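Local coordinates for protein exopolyphosphatase (PDB 1T6C) that probably hydrolyses phosphoanhydride bonds of polyphosphate or guanosine pentaphosphate, as a calcium-binding member of the Ppx/GppA phosphatase family with an actin-like fold, at residues Leu26-Ile31 with Ser37-Arg42; Tyr229-Val234 with Val295-Leu300; Phe177-Gln180 with Glu186-Lys189; Ile168-Leu173 with Ile274-Gly279. All blocks are in the same frame, centred on the assembly; numbering follows the deposited sequence. Where two conformers were deposited one is given.

Contact 1. Residues Leu26-Ile31 with Ser37-Arg42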
loop_
_atom_site.group_PDB
_atom_site.type_symbol
_atom_site.label_atom_id
_atom_site.label_comp_id
_atom_site.label_asym_id
_atom_site.label_seq_id
_atom_site.Cartn_x
_atom_site.Cartn_y
_atom_site.Cartn_z
ATOM N N LEU A 26 -11.815 1.405 7.000
ATOM C CA LEU A 26 -12.544 2.679 6.926
ATOM C C LEU A 26 -11.609 3.792 7.410
ATOM O O LEU A 26 -10.928 3.652 8.432
ATOM C CB LEU A 26 -13.766 2.646 7.844
ATOM C CG LEU A 26 -14.491 3.982 8.071
ATOM C CD1 LEU A 26 -15.165 4.477 6.778
ATOM C CD2 LEU A 26 -15.488 3.880 9.228
ATOM N N THR A 27 -11.578 4.896 6.677
ATOM C CA THR A 27 -10.855 6.088 7.058
ATOM C C THR A 27 -11.755 7.316 6.903
ATOM O O THR A 27 -12.335 7.499 5.867
ATOM C CB THR A 27 -9.580 6.263 6.181
ATOM O OG1 THR A 27 -8.810 5.044 6.164
ATOM C CG2 THR A 27 -8.678 7.364 6.758
ATOM N N ILE A 28 -11.891 8.112 7.954
ATOM C CA ILE A 28 -12.710 9.322 7.935
ATOM C C ILE A 28 -11.776 10.480 8.205
ATOM O O ILE A 28 -10.966 10.411 9.135
ATOM C CB ILE A 28 -13.846 9.317 8.967
ATOM C CG1 ILE A 28 -14.778 8.105 8.788
ATOM C CG2 ILE A 28 -14.644 10.603 8.857
ATOM C CD1 ILE A 28 -15.959 8.052 9.742
ATOM N N ALA A 29 -11.890 11.536 7.401
ATOM C CA ALA A 29 -11.049 12.715 7.554
ATOM C C ALA A 29 -11.940 13.946 7.570
ATOM O O ALA A 29 -13.055 13.926 7.041
ATOM C CB ALA A 29 -10.075 12.789 6.464
ATOM N N GLN A 30 -11.446 15.005 8.195
ATOM C CA GLN A 30 -12.040 16.341 8.016
ATOM C C GLN A 30 -11.144 17.175 7.137
ATOM O O GLN A 30 -9.932 17.031 7.176
ATOM C CB GLN A 30 -12.269 17.015 9.373
ATOM C CG GLN A 30 -11.051 17.281 10.184
ATOM C CD GLN A 30 -11.215 18.471 11.157
ATOM O OE1 GLN A 30 -10.314 19.341 11.265
ATOM N NE2 GLN A 30 -12.348 18.505 11.859
ATOM N N ILE A 31 -11.747 18.035 6.318
ATOM C CA ILE A 31 -10.997 19.014 5.576
ATOM C C ILE A 31 -11.385 20.395 6.126
ATOM O O ILE A 31 -12.561 20.726 6.186
ATOM C CB ILE A 31 -11.226 18.887 4.048
ATOM C CG1 ILE A 31 -10.477 19.990 3.294
ATOM C CG2 ILE A 31 -12.647 18.950 3.713
ATOM C CD1 ILE A 31 -9.037 19.652 2.927
ATOM N N SER A 37 -7.242 16.152 7.970
ATOM C CA SER A 37 -6.818 15.465 9.179
ATOM C C SER A 37 -7.679 14.233 9.347
ATOM O O SER A 37 -8.904 14.321 9.191
ATOM C CB SER A 37 -7.030 16.373 10.391
ATOM O OG SER A 37 -6.377 17.625 10.238
ATOM N N ILE A 38 -7.052 13.108 9.685
ATOM C CA ILE A 38 -7.769 11.861 9.887
ATOM C C ILE A 38 -8.362 11.875 11.280
ATOM O O ILE A 38 -7.647 12.092 12.253
ATOM C CB ILE A 38 -6.779 10.652 9.763
ATOM C CG1 ILE A 38 -5.897 10.764 8.506
ATOM C CG2 ILE A 38 -7.540 9.350 9.802
ATOM C CD1 ILE A 38 -6.636 11.082 7.238
ATOM N N ILE A 39 -9.657 11.614 11.378
ATOM C CA ILE A 39 -10.375 11.636 12.649
ATOM C C ILE A 39 -10.944 10.295 13.099
ATOM O O ILE A 39 -11.322 10.133 14.252
ATOM C CB ILE A 39 -11.472 12.718 12.614
ATOM C CG1 ILE A 39 -12.523 12.414 11.539
ATOM C CG2 ILE A 39 -10.823 14.093 12.364
ATOM C CD1 ILE A 39 -13.739 13.264 11.638
ATOM N N LEU A 40 -11.004 9.327 12.189
ATOM C CA LEU A 40 -11.413 7.997 12.564
ATOM C C LEU A 40 -10.864 6.979 11.590
ATOM O O LEU A 40 -10.865 7.205 10.404
ATOM C CB LEU A 40 -12.927 7.876 12.638
ATOM C CG LEU A 40 -13.376 6.634 13.406
ATOM C CD1 LEU A 40 -13.563 6.985 14.880
ATOM C CD2 LEU A 40 -14.636 6.106 12.858
ATOM N N GLU A 41 -10.398 5.855 12.119
ATOM C CA GLU A 41 -9.986 4.721 11.303
ATOM C C GLU A 41 -10.502 3.460 11.940
ATOM O O GLU A 41 -10.461 3.343 13.175
ATOM C CB GLU A 41 -8.458 4.631 11.187
ATOM C CG GLU A 41 -7.861 5.796 10.424
ATOM C CD GLU A 41 -6.382 5.938 10.617
ATOM O OE1 GLU A 41 -5.967 6.312 11.750
ATOM O OE2 GLU A 41 -5.637 5.726 9.626
ATOM N N ARG A 42 -10.995 2.529 11.118
ATOM C CA ARG A 42 -11.339 1.180 11.564
ATOM C C ARG A 42 -10.775 0.149 10.596
ATOM O O ARG A 42 -10.576 0.401 9.403
ATOM C CB ARG A 42 -12.864 0.970 11.628
ATOM C CG ARG A 42 -13.574 1.778 12.645
ATOM C CD ARG A 42 -13.274 1.307 14.066
ATOM N NE ARG A 42 -13.983 2.055 15.094
ATOM C CZ ARG A 42 -13.521 3.154 15.679
ATOM N NH1 ARG A 42 -12.348 3.621 15.331
ATOM N NH2 ARG A 42 -14.220 3.772 16.618
HETATM O O HOH W 1 -6.809 3.943 7.717
HETATM O O HOH W 2 -8.047 19.405 9.218
#
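Ile28 O is gripped by two amides of the partner strand, Ile39 N at 2.9 Å and Leu40 N at 3.2 Å. This is a classic beta bulge in the antiparallel hairpin of strands 23-32 and 35-45. Ile28 N answers with a bond to Leu40 O (2.8 Å), while Leu26 with Arg42 and Gln30 with Ser37 form reciprocal pairs on either side.

Apolar contacts follow the pleat. Ile28 CD1 lies alongside Leu40 CD2 at 3.9 Å, the two chains pointing the same way. Ile39, the extra residue, has CG1 between its backbone N and carbonyl carbon (chi1 63°), which brings that atom across to Ile28 CG2 at 3.9 Å. On the other face Ile38, in the conformer given, spans two neighbours, its CG2 3.8 Å from Thr27 CG2 and its CD1 beside Ala29 CB; Leu305 of helix 300-313 packs on all three.

Two waters bridge polar ends. One sits between Thr27 OG1 and Glu41 OE2, donating to the carboxylate; the other donates to Gln30 OE1 and, in the given conformer of Ser37, accepts from its OG.

The backbone bonds thus hold the strands together through the shift in register, with aliphatic groups packing on both faces and water linking the polar ends.

Contact 2. Residues Tyr229-Val234 with Val295-Leu300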
loop_
_atom_site.group_PDB
_atom_site.type_symbol
_atom_site.label_atom_id
_atom_site.label_comp_id
_atom_site.label_asym_id
_atom_site.label_seq_id
_atom_site.Cartn_x
_atom_site.Cartn_y
_atom_site.Cartn_z
ATOM N N TYR A 229 5.881 2.887 16.613
ATOM C CA TYR A 229 5.682 3.519 15.328
ATOM C C TYR A 229 4.846 4.767 15.538
ATOM O O TYR A 229 3.837 4.753 16.206
ATOM C CB TYR A 229 4.995 2.580 14.334
ATOM C CG TYR A 229 4.904 3.198 12.940
ATOM C CD1 TYR A 229 5.967 3.099 12.072
ATOM C CD2 TYR A 229 3.761 3.835 12.510
ATOM C CE1 TYR A 229 5.913 3.683 10.795
ATOM C CE2 TYR A 229 3.683 4.399 11.240
ATOM C CZ TYR A 229 4.771 4.308 10.383
ATOM O OH TYR A 229 4.720 4.857 9.114
ATOM N N ASP A 230 5.284 5.874 14.944
ATOM C CA ASP A 230 4.555 7.139 14.994
ATOM C C ASP A 230 4.678 7.729 13.597
ATOM O O ASP A 230 5.787 8.093 13.182
ATOM C CB ASP A 230 5.208 8.051 16.035
ATOM C CG ASP A 230 4.527 9.408 16.184
ATOM O OD1 ASP A 230 3.644 9.774 15.357
ATOM O OD2 ASP A 230 4.865 10.190 17.099
ATOM N N PRO A 231 3.566 7.844 12.870
ATOM C CA PRO A 231 3.621 8.410 11.516
ATOM C C PRO A 231 4.289 9.794 11.475
ATOM O O PRO A 231 4.953 10.096 10.492
ATOM C CB PRO A 231 2.143 8.543 11.123
ATOM C CG PRO A 231 1.371 7.828 12.075
ATOM C CD PRO A 231 2.186 7.563 13.286
ATOM N N GLN A 232 4.118 10.629 12.498
ATOM C CA GLN A 232 4.740 11.953 12.495
ATOM C C GLN A 232 6.264 11.904 12.441
ATOM O O GLN A 232 6.909 12.847 11.949
ATOM C CB GLN A 232 4.254 12.767 13.686
ATOM C CG GLN A 232 2.857 13.295 13.479
ATOM C CD GLN A 232 2.299 14.056 14.700
ATOM O OE1 GLN A 232 3.044 14.725 15.441
ATOM N NE2 GLN A 232 0.990 13.957 14.894
ATOM N N LYS A 233 6.855 10.827 12.952
ATOM C CA LYS A 233 8.306 10.682 13.008
ATOM C C LYS A 233 8.866 9.990 11.775
ATOM O O LYS A 233 10.085 9.953 11.594
ATOM C CB LYS A 233 8.718 9.904 14.266
ATOM C CG LYS A 233 8.331 10.592 15.590
ATOM C CD LYS A 233 8.883 9.794 16.750
ATOM C CE LYS A 233 8.571 10.381 18.100
ATOM N NZ LYS A 233 7.246 9.937 18.601
ATOM N N VAL A 234 8.007 9.358 10.979
ATOM C CA VAL A 234 8.434 8.570 9.843
ATOM C C VAL A 234 8.102 9.245 8.521
ATOM O O VAL A 234 8.896 9.220 7.591
ATOM C CB VAL A 234 7.799 7.149 9.907
ATOM C CG1 VAL A 234 7.920 6.380 8.599
ATOM C CG2 VAL A 234 8.451 6.357 11.046
ATOM N N VAL A 295 10.109 8.787 2.343
ATOM C CA VAL A 295 9.090 7.843 2.825
ATOM C C VAL A 295 7.771 8.558 3.013
ATOM O O VAL A 295 7.697 9.627 3.580
ATOM C CB VAL A 295 9.568 7.158 4.132
ATOM C CG1 VAL A 295 8.511 6.199 4.686
ATOM C CG2 VAL A 295 10.889 6.416 3.857
ATOM N N SER A 296 6.693 7.924 2.541
ATOM C CA SER A 296 5.339 8.380 2.831
ATOM C C SER A 296 4.599 7.374 3.693
ATOM O O SER A 296 4.605 6.184 3.405
ATOM C CB SER A 296 4.551 8.566 1.530
ATOM O OG SER A 296 3.230 8.967 1.847
ATOM N N ASP A 297 3.961 7.878 4.735
ATOM C CA ASP A 297 3.008 7.105 5.531
ATOM C C ASP A 297 1.636 6.993 4.875
ATOM O O ASP A 297 0.871 6.117 5.243
ATOM C CB ASP A 297 2.864 7.695 6.935
ATOM C CG ASP A 297 1.983 6.858 7.815
ATOM O OD1 ASP A 297 0.820 7.281 8.085
ATOM O OD2 ASP A 297 2.361 5.753 8.234
ATOM N N TRP A 298 1.324 7.867 3.926
ATOM C CA TRP A 298 0.053 7.854 3.227
ATOM C C TRP A 298 0.129 7.171 1.850
ATOM O O TRP A 298 1.136 7.263 1.150
ATOM C CB TRP A 298 -0.400 9.292 3.026
ATOM C CG TRP A 298 -1.021 9.914 4.257
ATOM C CD1 TRP A 298 -0.897 9.494 5.557
ATOM C CD2 TRP A 298 -1.899 11.037 4.280
ATOM N NE1 TRP A 298 -1.659 10.292 6.384
ATOM C CE2 TRP A 298 -2.269 11.256 5.625
ATOM C CE3 TRP A 298 -2.440 11.873 3.290
ATOM C CZ2 TRP A 298 -3.147 12.275 6.006
ATOM C CZ3 TRP A 298 -3.327 12.899 3.680
ATOM C CH2 TRP A 298 -3.650 13.087 5.016
ATOM N N GLY A 299 -0.955 6.507 1.462
ATOM C CA GLY A 299 -1.041 5.817 0.198
ATOM C C GLY A 299 -2.484 5.783 -0.267
ATOM O O GLY A 299 -3.222 6.769 -0.116
ATOM N N LEU A 300 -2.893 4.656 -0.833
ATOM C CA LEU A 300 -4.239 4.489 -1.403
ATOM C C LEU A 300 -5.371 5.036 -0.541
ATOM O O LEU A 300 -6.156 5.851 -1.015
ATOM C CB LEU A 300 -4.517 3.001 -1.690
ATOM C CG LEU A 300 -5.955 2.588 -2.060
ATOM C CD1 LEU A 300 -6.429 3.307 -3.337
ATOM C CD2 LEU A 300 -6.058 1.123 -2.192
#
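Tyr229, Pro231 and Val234, on and just before the weakly bonded helical turn 231-234, meet strand 292-296 where it runs out into the loop carrying Asp297. The phenol reaches that aspartate: Tyr229 OH donates to Asp297 OD2 at 2.7 Å, arriving on the anti side of the oxygen and 26° out of the carboxylate plane. OD2 lies at the edge of the ring, near its plane, and ring and carboxylate are turned 36° against each other. Asp297 has CG anti to its backbone N (chi1 -175°), which carries the carboxylate over to the turn, where its other oxygen, OD1, rests 3.5 Å from Pro231 CB. The same OD1 meets the Trp298 ring at its edge, in plane.

Strand 292-296 is the next-to-last strand of the six-stranded sheet, between 208-212 and the edge strand 238-240. The turn packs against Val295, near the end of that strand, and against Asp297 just beyond it. Val234 CG1 meets Val295 CG1 at 4.0 Å, and helix 214-223 closes over both valines and the tyrosine, with Thr217 touching Tyr229 and Val295.

The turn has its own N-cap. Asp230 OD1 takes the amide of Gln232 at 3.0 Å from above the carboxylate plane, while Asp230 OD2 offers its anti lone pair to Lys233 NZ in a 2.8 Å salt bridge.

Contact 3. Residues Phe177-Gln180 with Glu186-Lys189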
loop_
_atom_site.group_PDB
_atom_site.type_symbol
_atom_site.label_atom_id
_atom_site.label_comp_id
_atom_site.label_asym_id
_atom_site.label_seq_id
_atom_site.Cartn_x
_atom_site.Cartn_y
_atom_site.Cartn_z
ATOM N N PHE A 177 12.331 -17.463 -4.818
ATOM C CA PHE A 177 13.800 -17.371 -4.782
ATOM C C PHE A 177 14.440 -17.873 -3.494
ATOM O O PHE A 177 15.559 -18.388 -3.532
ATOM C CB PHE A 177 14.217 -15.912 -5.012
ATOM C CG PHE A 177 13.902 -15.425 -6.386
ATOM C CD1 PHE A 177 14.574 -15.957 -7.478
ATOM C CD2 PHE A 177 12.953 -14.430 -6.604
ATOM C CE1 PHE A 177 14.265 -15.554 -8.764
ATOM C CE2 PHE A 177 12.649 -14.042 -7.874
ATOM C CZ PHE A 177 13.314 -14.600 -8.963
ATOM N N PHE A 178 13.770 -17.658 -2.372
ATOM C CA PHE A 178 14.366 -17.867 -1.055
ATOM C C PHE A 178 13.943 -19.223 -0.536
ATOM O O PHE A 178 13.077 -19.335 0.322
ATOM C CB PHE A 178 14.023 -16.742 -0.082
ATOM C CG PHE A 178 14.432 -15.350 -0.536
ATOM C CD1 PHE A 178 15.378 -15.128 -1.544
ATOM C CD2 PHE A 178 13.891 -14.231 0.102
ATOM C CE1 PHE A 178 15.733 -13.843 -1.909
ATOM C CE2 PHE A 178 14.277 -12.915 -0.274
ATOM C CZ PHE A 178 15.192 -12.742 -1.259
ATOM N N LYS A 179 14.597 -20.260 -1.044
ATOM C CA LYS A 179 14.264 -21.610 -0.607
ATOM C C LYS A 179 14.793 -21.891 0.803
ATOM O O LYS A 179 14.201 -22.704 1.506
ATOM C CB LYS A 179 14.764 -22.680 -1.576
ATOM C CG LYS A 179 14.405 -22.451 -3.050
ATOM C CD LYS A 179 12.931 -22.443 -3.271
ATOM C CE LYS A 179 12.602 -22.343 -4.757
ATOM N NZ LYS A 179 11.130 -22.202 -4.983
ATOM N N GLN A 180 15.881 -21.223 1.196
ATOM C CA GLN A 180 16.369 -21.256 2.584
ATOM C C GLN A 180 15.892 -20.032 3.357
ATOM O O GLN A 180 15.583 -18.989 2.774
ATOM C CB GLN A 180 17.886 -21.332 2.607
ATOM C CG GLN A 180 18.431 -22.552 1.885
ATOM C CD GLN A 180 18.763 -23.658 2.830
ATOM O OE1 GLN A 180 17.877 -24.381 3.290
ATOM N NE2 GLN A 180 20.045 -23.784 3.160
ATOM N N GLU A 186 23.471 -17.122 -3.167
ATOM C CA GLU A 186 23.061 -17.355 -4.559
ATOM C C GLU A 186 21.605 -17.076 -4.839
ATOM O O GLU A 186 21.234 -16.657 -5.949
ATOM C CB GLU A 186 23.374 -18.791 -4.985
ATOM C CG GLU A 186 24.864 -19.017 -5.220
ATOM C CD GLU A 186 25.362 -18.263 -6.454
ATOM O OE1 GLU A 186 25.141 -18.790 -7.577
ATOM O OE2 GLU A 186 25.922 -17.132 -6.312
ATOM N N GLU A 187 20.761 -17.425 -3.885
ATOM C CA GLU A 187 19.345 -17.106 -3.960
ATOM C C GLU A 187 19.083 -15.621 -3.969
ATOM O O GLU A 187 18.277 -15.116 -4.762
ATOM C CB GLU A 187 18.597 -17.757 -2.803
ATOM C CG GLU A 187 18.530 -19.255 -2.964
ATOM C CD GLU A 187 17.933 -19.984 -1.791
ATOM O OE1 GLU A 187 17.899 -19.442 -0.663
ATOM O OE2 GLU A 187 17.474 -21.139 -2.008
ATOM N N VAL A 188 19.816 -14.890 -3.160
ATOM C CA VAL A 188 19.753 -13.429 -3.193
ATOM C C VAL A 188 20.182 -12.886 -4.571
ATOM O O VAL A 188 19.571 -11.986 -5.140
ATOM C CB VAL A 188 20.617 -12.822 -2.052
ATOM C CG1 VAL A 188 20.809 -11.358 -2.240
ATOM C CG2 VAL A 188 19.976 -13.085 -0.703
ATOM N N LYS A 189 21.219 -13.479 -5.140
ATOM C CA LYS A 189 21.714 -13.065 -6.450
ATOM C C LYS A 189 20.645 -13.273 -7.505
ATOM O O LYS A 189 20.415 -12.407 -8.338
ATOM C CB LYS A 189 22.971 -13.866 -6.782
ATOM C CG LYS A 189 23.551 -13.654 -8.140
ATOM C CD LYS A 189 24.282 -14.962 -8.620
ATOM C CE LYS A 189 23.325 -16.033 -9.020
ATOM N NZ LYS A 189 24.046 -17.224 -9.610
#
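Glu187 OE1 is held by two backbone amides, Gln180 N and Thr184 N. The Gln180 bond is long at 3.3 Å but straight, 167° at the hydrogen, and uses the syn lone pair. The second oxygen, Glu187 OE2, takes a weak, bent bond from Lys179 N at 3.2 Å, and Lys179 CB crowds up to that same oxygen at 3.1 Å. Bonds to both oxygens, one of them weak, would limit the carboxylate's rotation, and the amides round it would be expected to favour its negative charge.

These residues belong to the loop joining helix 170-177 to helix 185-199 and to the first turn of the second helix, from which Glu187 reaches back. Its bond to Thr184 N, just before helix 185-199, is placed as in one half of a capping box, and the same side chain ties down the preceding loop. The chain gets there extended beyond CG, with Glu187 CG passing 3.1 Å from Phe177 O.

Beside these polar bonds lies the ring of Phe178, the first residue to leave the helical backbone. It meets Glu187 O at its edge, CE1 4.0 Å away, with Val188 CG2 loosely near. Phe191 meets the same ring at about 55°, and Pro183 packs on it as well. The ammonium of Lys179 turns away from Glu187 to Glu175 O in the last turn of helix 170-177.

Contact 4. Residues Ile168-Leu173 with Ile274-Gly279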
loop_
_atom_site.group_PDB
_atom_site.type_symbol
_atom_site.label_atom_id
_atom_site.label_comp_id
_atom_site.label_asym_id
_atom_site.label_seq_id
_atom_site.Cartn_x
_atom_site.Cartn_y
_atom_site.Cartn_z
ATOM N N ILE A 168 5.179 -8.103 -8.736
ATOM C CA ILE A 168 6.355 -8.660 -8.073
ATOM C C ILE A 168 6.097 -8.759 -6.565
ATOM O O ILE A 168 6.894 -8.275 -5.735
ATOM C CB ILE A 168 7.621 -7.824 -8.379
ATOM C CG1 ILE A 168 7.425 -6.339 -8.013
ATOM C CG2 ILE A 168 7.986 -8.020 -9.832
ATOM C CD1 ILE A 168 8.668 -5.476 -8.182
ATOM N N GLY A 169 4.980 -9.384 -6.211
ATOM C CA GLY A 169 4.570 -9.441 -4.821
ATOM C C GLY A 169 5.599 -10.144 -3.964
ATOM O O GLY A 169 6.220 -11.134 -4.394
ATOM N N ILE A 170 5.811 -9.623 -2.764
ATOM C CA ILE A 170 6.895 -10.121 -1.917
ATOM C C ILE A 170 6.667 -11.534 -1.362
ATOM O O ILE A 170 7.625 -12.248 -1.112
ATOM C CB ILE A 170 7.306 -9.109 -0.854
ATOM C CG1 ILE A 170 6.192 -8.788 0.127
ATOM C CG2 ILE A 170 7.826 -7.827 -1.530
ATOM C CD1 ILE A 170 6.605 -7.887 1.319
ATOM N N VAL A 171 5.433 -11.979 -1.188
ATOM C CA VAL A 171 5.199 -13.352 -0.813
ATOM C C VAL A 171 5.693 -14.282 -1.927
ATOM O O VAL A 171 6.402 -15.288 -1.658
ATOM C CB VAL A 171 3.679 -13.564 -0.488
ATOM C CG1 VAL A 171 3.352 -15.027 -0.303
ATOM C CG2 VAL A 171 3.330 -12.810 0.749
ATOM N N ASN A 172 5.296 -13.986 -3.159
ATOM C CA ASN A 172 5.711 -14.802 -4.298
ATOM C C ASN A 172 7.207 -14.739 -4.527
ATOM O O ASN A 172 7.850 -15.766 -4.778
ATOM C CB ASN A 172 4.909 -14.404 -5.536
ATOM C CG ASN A 172 5.252 -15.194 -6.763
ATOM O OD1 ASN A 172 5.509 -16.401 -6.719
ATOM N ND2 ASN A 172 5.213 -14.514 -7.891
ATOM N N LEU A 173 7.813 -13.564 -4.424
ATOM C CA LEU A 173 9.262 -13.476 -4.617
ATOM C C LEU A 173 10.017 -14.299 -3.582
ATOM O O LEU A 173 10.990 -14.984 -3.903
ATOM C CB LEU A 173 9.751 -12.040 -4.531
ATOM C CG LEU A 173 9.263 -11.053 -5.582
ATOM C CD1 LEU A 173 10.034 -9.767 -5.538
ATOM C CD2 LEU A 173 9.265 -11.690 -6.936
ATOM N N ILE A 274 9.854 -9.424 4.561
ATOM C CA ILE A 274 10.421 -8.076 4.589
ATOM C C ILE A 274 11.693 -8.002 3.786
ATOM O O ILE A 274 11.923 -6.966 3.158
ATOM C CB ILE A 274 10.611 -7.539 6.039
ATOM C CG1 ILE A 274 10.863 -6.024 5.967
ATOM C CG2 ILE A 274 11.671 -8.321 6.800
ATOM C CD1 ILE A 274 10.897 -5.400 7.331
ATOM N N LEU A 275 12.502 -9.065 3.732
ATOM C CA LEU A 275 13.774 -8.970 2.997
ATOM C C LEU A 275 13.538 -8.699 1.497
ATOM O O LEU A 275 14.171 -7.835 0.883
ATOM C CB LEU A 275 14.603 -10.252 3.196
ATOM C CG LEU A 275 15.980 -10.237 2.537
ATOM C CD1 LEU A 275 16.894 -9.185 3.196
ATOM C CD2 LEU A 275 16.610 -11.629 2.576
ATOM N N ALA A 276 12.607 -9.409 0.901
ATOM C CA ALA A 276 12.214 -9.211 -0.493
ATOM C C ALA A 276 11.723 -7.815 -0.719
ATOM O O ALA A 276 12.053 -7.194 -1.743
ATOM C CB ALA A 276 11.127 -10.241 -0.931
ATOM N N GLY A 277 10.931 -7.289 0.214
ATOM C CA GLY A 277 10.471 -5.922 0.119
ATOM C C GLY A 277 11.619 -4.946 0.099
ATOM O O GLY A 277 11.635 -4.020 -0.692
ATOM N N ILE A 278 12.563 -5.125 1.015
ATOM C CA ILE A 278 13.707 -4.214 1.084
ATOM C C ILE A 278 14.461 -4.269 -0.236
ATOM O O ILE A 278 14.879 -3.233 -0.755
ATOM C CB ILE A 278 14.622 -4.574 2.249
ATOM C CG1 ILE A 278 13.917 -4.369 3.579
ATOM C CG2 ILE A 278 15.862 -3.688 2.231
ATOM C CD1 ILE A 278 14.664 -5.019 4.735
ATOM N N GLY A 279 14.614 -5.446 -0.818
ATOM C CA GLY A 279 15.323 -5.613 -2.083
ATOM C C GLY A 279 14.706 -4.873 -3.251
ATOM O O GLY A 279 15.436 -4.317 -4.100
#
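Ile170 and Ala276 bring two helices together by van der Waals contact, with no hydrogen bond passing between 168-173 and 274-279. Ile170 CB lies 4.0 Å from Ala276 CB, and Leu173, one turn on, adds its own CB at 4.3 Å from the same methyl. The alanine is therefore flanked by two branched residues of helix 170-177.

The second kind of contact is side chain on bare backbone. Ile170 CG2, lying opposite its own carbonyl carbon, is the branch turned to helix 274-288, resting 3.6 Å from Gly277 N and 3.7 Å from Gly277 CA. Small residues at 276 and 277 let the chains come near, with Ile170 CA and Ala276 CA only 5.6 Å apart.

In this actin-like fold helix 170-177 follows strand 159-166, the outer strand of the six-stranded sheet. The Ile170 side chain is about 6 Å from Gly146, a calcium ligand, near the metal site but not part of it. Thr215 of helix 214-223 also touches Ile170, while Phe191 packs on both Leu173 and Ala276.

Backbone bonds keep each helix in shape. Gly169 is the N-cap of the first, its O accepting from Leu173 N at 2.9 Å, and Ile278 N bonds to Ile274 O at 2.9 Å in the second.

In the fold
Contacts 1 and 2 touch through Ile38 CD1 and Trp298 CZ2, 3.9 Å apart, joining the five-stranded sheet to the loop after strand 292-296 of the six-stranded one. Contacts 3 and 4 are also neighbours: the Phe178 ring packs on Leu275 and Ala276, and contact 3 is nested in the loop that contact 4 closes. The two use opposite ends of helix 170-177. Contact 4 is the buried one, without any hydrogen bond between its segments; the other three are partly buried and mix polar bonds with packing. Contact 1 relies on strand-to-strand amide bonds, contact 2 on a phenol-carboxylate bond and contact 3 on a carboxylate collecting amides. Contacts 1 and 3 lie on opposite sides of the chain's centre, about 41 Å apart between centres.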